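Local coordinates for protein tyrosinase (Burkholderia thailandensis, PDB 5ZRD) that hydroxylates monophenols to catechols and probably oxidises these further at a pair of copper ions, as a bacterial tyrosinase active at acidic pH, at residues Y76-L89 / S354-N368. Residues are numbered along the deposited sequence; the frame is centred on the assembly and turned at random.
Sequences YPYWGGYCNHGNVL and SQGPTPGFAPGESLN. With CU (copper (II) ion), chain J.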
# COMPACT_ATOMS: atom_id res chain seq x y z
N TYR A 76 -1.53 2.32 12.69
CA TYR A 76 -0.99 2.63 13.96
C TYR A 76 -0.56 4.09 13.92
O TYR A 76 -0.19 4.59 12.86
CB TYR A 76 0.19 1.70 14.30
CG TYR A 76 1.38 1.84 13.38
CD1 TYR A 76 2.32 2.83 13.55
CD2 TYR A 76 1.60 0.93 12.35
CE1 TYR A 76 3.42 2.95 12.72
CE2 TYR A 76 2.70 1.04 11.51
CZ TYR A 76 3.62 2.05 11.68
OH TYR A 76 4.71 2.17 10.86
N PRO A 77 -0.67 4.77 15.06
CA PRO A 77 -0.36 6.19 15.15
C PRO A 77 1.15 6.43 15.07
O PRO A 77 1.89 5.59 15.51
CB PRO A 77 -0.88 6.61 16.52
CG PRO A 77 -0.88 5.32 17.33
CD PRO A 77 -1.20 4.23 16.32
N TYR A 78 1.56 7.55 14.50
CA TYR A 78 2.97 7.95 14.43
C TYR A 78 3.02 9.48 14.47
O TYR A 78 1.98 10.12 14.33
CB TYR A 78 3.65 7.38 13.18
CG TYR A 78 3.21 8.01 11.88
CD1 TYR A 78 2.07 7.58 11.22
CD2 TYR A 78 3.96 9.01 11.28
CE1 TYR A 78 1.68 8.13 10.00
CE2 TYR A 78 3.58 9.59 10.08
CZ TYR A 78 2.43 9.14 9.43
OH TYR A 78 2.04 9.72 8.25
N TRP A 79 4.23 10.02 14.67
CA TRP A 79 4.40 11.48 14.77
C TRP A 79 5.38 11.98 13.71
O TRP A 79 6.54 11.49 13.64
CB TRP A 79 4.92 11.86 16.16
CG TRP A 79 4.97 13.32 16.44
CD1 TRP A 79 6.06 14.01 16.90
CD2 TRP A 79 3.90 14.27 16.34
NE1 TRP A 79 5.73 15.33 17.08
CE2 TRP A 79 4.41 15.52 16.74
CE3 TRP A 79 2.56 14.21 15.96
CZ2 TRP A 79 3.62 16.67 16.78
CZ3 TRP A 79 1.77 15.35 16.00
CH2 TRP A 79 2.30 16.57 16.40
N GLY A 80 4.91 12.96 12.92
CA GLY A 80 5.68 13.54 11.82
C GLY A 80 6.54 14.69 12.28
O GLY A 80 7.19 15.35 11.48
N GLY A 81 6.46 15.01 13.56
CA GLY A 81 7.40 15.99 14.13
C GLY A 81 8.52 15.24 14.83
O GLY A 81 8.49 14.01 14.88
N TYR A 82 9.48 15.98 15.37
CA TYR A 82 10.63 15.41 16.05
C TYR A 82 10.39 15.31 17.57
O TYR A 82 11.12 14.58 18.28
CB TYR A 82 11.84 16.27 15.70
CG TYR A 82 12.38 16.07 14.31
CD1 TYR A 82 12.88 14.84 13.93
CD2 TYR A 82 12.35 17.09 13.36
CE1 TYR A 82 13.37 14.62 12.65
CE2 TYR A 82 12.86 16.90 12.09
CZ TYR A 82 13.39 15.66 11.74
OH TYR A 82 13.88 15.41 10.50
N CYS A 83 9.45 16.08 18.14
CA CYS A 83 9.38 16.16 19.58
C CYS A 83 8.97 14.78 20.10
O CYS A 83 8.22 14.02 19.42
CB CYS A 83 8.47 17.28 20.07
SG CYS A 83 6.70 17.00 19.80
N ASN A 84 9.54 14.44 21.27
CA ASN A 84 9.24 13.23 22.03
C ASN A 84 8.22 13.55 23.14
O ASN A 84 8.47 14.44 23.97
CB ASN A 84 10.50 12.62 22.64
CG ASN A 84 11.27 11.78 21.65
OD1 ASN A 84 10.83 10.68 21.34
ND2 ASN A 84 12.36 12.31 21.12
N HIS A 85 7.11 12.80 23.15
CA HIS A 85 6.01 12.92 24.13
C HIS A 85 5.50 11.54 24.54
O HIS A 85 5.53 10.62 23.78
CB HIS A 85 4.86 13.72 23.52
CG HIS A 85 5.31 15.02 22.97
ND1 HIS A 85 5.69 15.16 21.67
CD2 HIS A 85 5.57 16.20 23.58
CE1 HIS A 85 6.09 16.40 21.49
NE2 HIS A 85 6.03 17.07 22.64
N GLY A 86 5.06 11.43 25.76
CA GLY A 86 4.64 10.16 26.30
C GLY A 86 5.75 9.13 26.30
O GLY A 86 5.46 7.91 26.28
N ASN A 87 7.02 9.54 26.33
CA ASN A 87 8.08 8.55 26.36
C ASN A 87 9.29 9.10 27.12
O ASN A 87 9.32 10.27 27.47
CB ASN A 87 8.40 8.07 24.94
CG ASN A 87 9.15 9.10 24.12
OD1 ASN A 87 9.99 9.83 24.66
ND2 ASN A 87 8.91 9.09 22.81
N VAL A 88 10.28 8.26 27.40
CA VAL A 88 11.35 8.65 28.35
C VAL A 88 12.28 9.72 27.76
O VAL A 88 13.09 10.31 28.48
CB VAL A 88 12.16 7.42 28.81
CG1 VAL A 88 11.31 6.51 29.68
CG2 VAL A 88 12.73 6.64 27.63
N LEU A 89 12.19 10.00 26.48
CA LEU A 89 12.97 11.08 25.88
C LEU A 89 12.27 12.43 26.06
O LEU A 89 12.81 13.43 25.62
CB LEU A 89 13.17 10.77 24.39
CG LEU A 89 13.85 9.42 24.10
CD1 LEU A 89 14.15 9.28 22.63
CD2 LEU A 89 15.11 9.26 24.92
N SER A 354 2.46 5.88 22.88
CA SER A 354 1.77 7.16 22.92
C SER A 354 1.59 7.75 21.50
O SER A 354 0.78 7.26 20.74
CB SER A 354 2.51 8.07 23.87
OG SER A 354 1.72 9.21 24.15
N GLN A 355 2.32 8.81 21.16
CA GLN A 355 2.27 9.52 19.87
C GLN A 355 2.74 8.63 18.70
O GLN A 355 2.42 8.91 17.55
CB GLN A 355 3.17 10.76 19.93
CG GLN A 355 4.66 10.46 19.96
CD GLN A 355 5.48 11.72 20.02
OE1 GLN A 355 4.97 12.85 20.08
NE2 GLN A 355 6.78 11.51 20.02
N GLY A 356 3.53 7.60 18.98
CA GLY A 356 4.05 6.76 17.93
C GLY A 356 5.38 7.28 17.44
O GLY A 356 5.83 8.31 17.90
N PRO A 357 6.01 6.56 16.51
CA PRO A 357 7.38 6.82 16.13
C PRO A 357 7.57 8.14 15.39
O PRO A 357 6.76 8.57 14.56
CB PRO A 357 7.77 5.63 15.25
CG PRO A 357 6.46 4.98 14.86
CD PRO A 357 5.51 5.27 16.00
N THR A 358 8.66 8.81 15.75
CA THR A 358 9.08 10.02 15.10
C THR A 358 9.86 9.64 13.83
O THR A 358 10.20 8.48 13.66
CB THR A 358 9.90 10.89 16.06
OG1 THR A 358 11.08 10.18 16.41
CG2 THR A 358 9.16 11.28 17.32
N PRO A 359 10.10 10.58 12.91
CA PRO A 359 10.74 10.29 11.62
C PRO A 359 12.02 9.45 11.71
O PRO A 359 12.88 9.75 12.52
CB PRO A 359 11.10 11.68 11.07
CG PRO A 359 9.97 12.53 11.60
CD PRO A 359 9.81 12.01 13.02
N GLY A 360 12.08 8.37 10.95
CA GLY A 360 13.25 7.47 10.91
C GLY A 360 13.19 6.37 11.98
O GLY A 360 14.05 5.50 11.96
N PHE A 361 12.24 6.41 12.93
CA PHE A 361 12.07 5.34 13.89
C PHE A 361 11.08 4.35 13.32
O PHE A 361 10.22 4.72 12.54
CB PHE A 361 11.61 5.85 15.26
CG PHE A 361 12.71 6.52 16.02
CD1 PHE A 361 12.96 7.87 15.84
CD2 PHE A 361 13.56 5.79 16.83
CE1 PHE A 361 14.02 8.48 16.51
CE2 PHE A 361 14.62 6.40 17.49
CZ PHE A 361 14.84 7.75 17.33
N ALA A 362 11.24 3.10 13.75
CA ALA A 362 10.37 2.01 13.38
C ALA A 362 9.50 1.61 14.57
O ALA A 362 9.91 1.77 15.69
CB ALA A 362 11.19 0.84 12.90
N PRO A 363 8.31 1.08 14.32
CA PRO A 363 7.48 0.47 15.34
C PRO A 363 8.28 -0.54 16.16
O PRO A 363 9.13 -1.23 15.64
CB PRO A 363 6.35 -0.25 14.58
CG PRO A 363 6.26 0.48 13.27
CD PRO A 363 7.68 0.91 12.99
N GLY A 364 8.04 -0.59 17.45
CA GLY A 364 8.75 -1.56 18.28
C GLY A 364 10.15 -1.13 18.68
O GLY A 364 10.73 -1.71 19.59
N GLU A 365 10.69 -0.09 18.06
CA GLU A 365 12.07 0.28 18.33
C GLU A 365 12.23 0.82 19.76
O GLU A 365 11.40 1.57 20.30
CB GLU A 365 12.50 1.27 17.26
CG GLU A 365 13.92 1.78 17.40
CD GLU A 365 14.51 2.23 16.07
OE1 GLU A 365 13.73 2.40 15.12
OE2 GLU A 365 15.74 2.42 16.00
N SER A 366 13.35 0.46 20.37
CA SER A 366 13.63 0.83 21.74
C SER A 366 14.19 2.25 21.80
O SER A 366 15.04 2.63 21.00
CB SER A 366 14.56 -0.16 22.40
OG SER A 366 15.41 0.50 23.33
N LEU A 367 13.70 3.02 22.78
CA LEU A 367 14.22 4.30 23.15
C LEU A 367 15.02 4.16 24.44
O LEU A 367 14.52 3.55 25.42
CB LEU A 367 13.07 5.29 23.35
CG LEU A 367 12.06 5.37 22.22
CD1 LEU A 367 10.94 6.36 22.54
CD2 LEU A 367 12.75 5.77 20.94
N ASN A 368 16.21 4.76 24.46
CA ASN A 368 17.11 4.70 25.61
C ASN A 368 18.03 5.94 25.63
O ASN A 368 17.79 6.91 24.89
CB ASN A 368 17.86 3.36 25.57
CG ASN A 368 18.66 3.25 24.30
OD1 ASN A 368 19.55 4.07 24.08
ND2 ASN A 368 18.29 2.33 23.43
CU CU J . 6.96 18.90 22.89
O HOH W 1 11.93 9.56 18.78
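Trp79 N donates to Pro357 O (2.9 Å) where the two irregular loops 76-89 and 354-368 come together, with Tyr78 CA and Gly356 CA 3.9 Å apart; CA-H...O contacts from Gly356 to Pro77 O and from Thr358 to Trp79 O accompany it. The backbones come close at Gly356, whose CA lies against both Pro77 O and Tyr78 CA.

Gln355 is the most heavily engaged side chain of 354-368. Its CG lies between backbone N and carbonyl carbon (chi1 70°), and the extended chain beyond carries the amide between the indole of Trp79 and the imidazole of His85. There Gln355 NE2 gives a hydrogen to Cys83 O (3.0 Å), on a lone pair in the carbonyl plane, while Gln355 OE1 accepts from His85 ND1 at 2.9 Å. That second bond lies in the imidazole plane, although ring and amide are turned 77° apart; together with the thioether and the copper bond of His85 NE2 (2.1 Å) it holds the ring's rotation. Gln355 is thus a second-shell residue of a type-3 copper site. The same amide lies nearly parallel to the Trp79 indole, with Gln355 OE1 3.5 Å above one face. Cys83 SG is bonded to His85 CE1, the Cys-His thioether known from several type-3 copper proteins.

Farther along, water 1 joins Asn84 OD1 to Thr358 OG1, and Asn87 ND2 also donates to that OD1. Leu367 CD1 packs against the Asn87 amide, 3.4 Å from Asn87 ND2, and Leu367 CD2 meets Leu89 CD1. At the other end Pro363 CG sits against Tyr76, whose hydroxyl bonds Asp74 O of the second subunit.

His57 and His94 share the copper with His85. Trp93 of helix 90-108 backs Cys83 and Asn84, Val67 of helix 65-68 packs on Tyr76 and Tyr78, and helix 250-254 touches Val88.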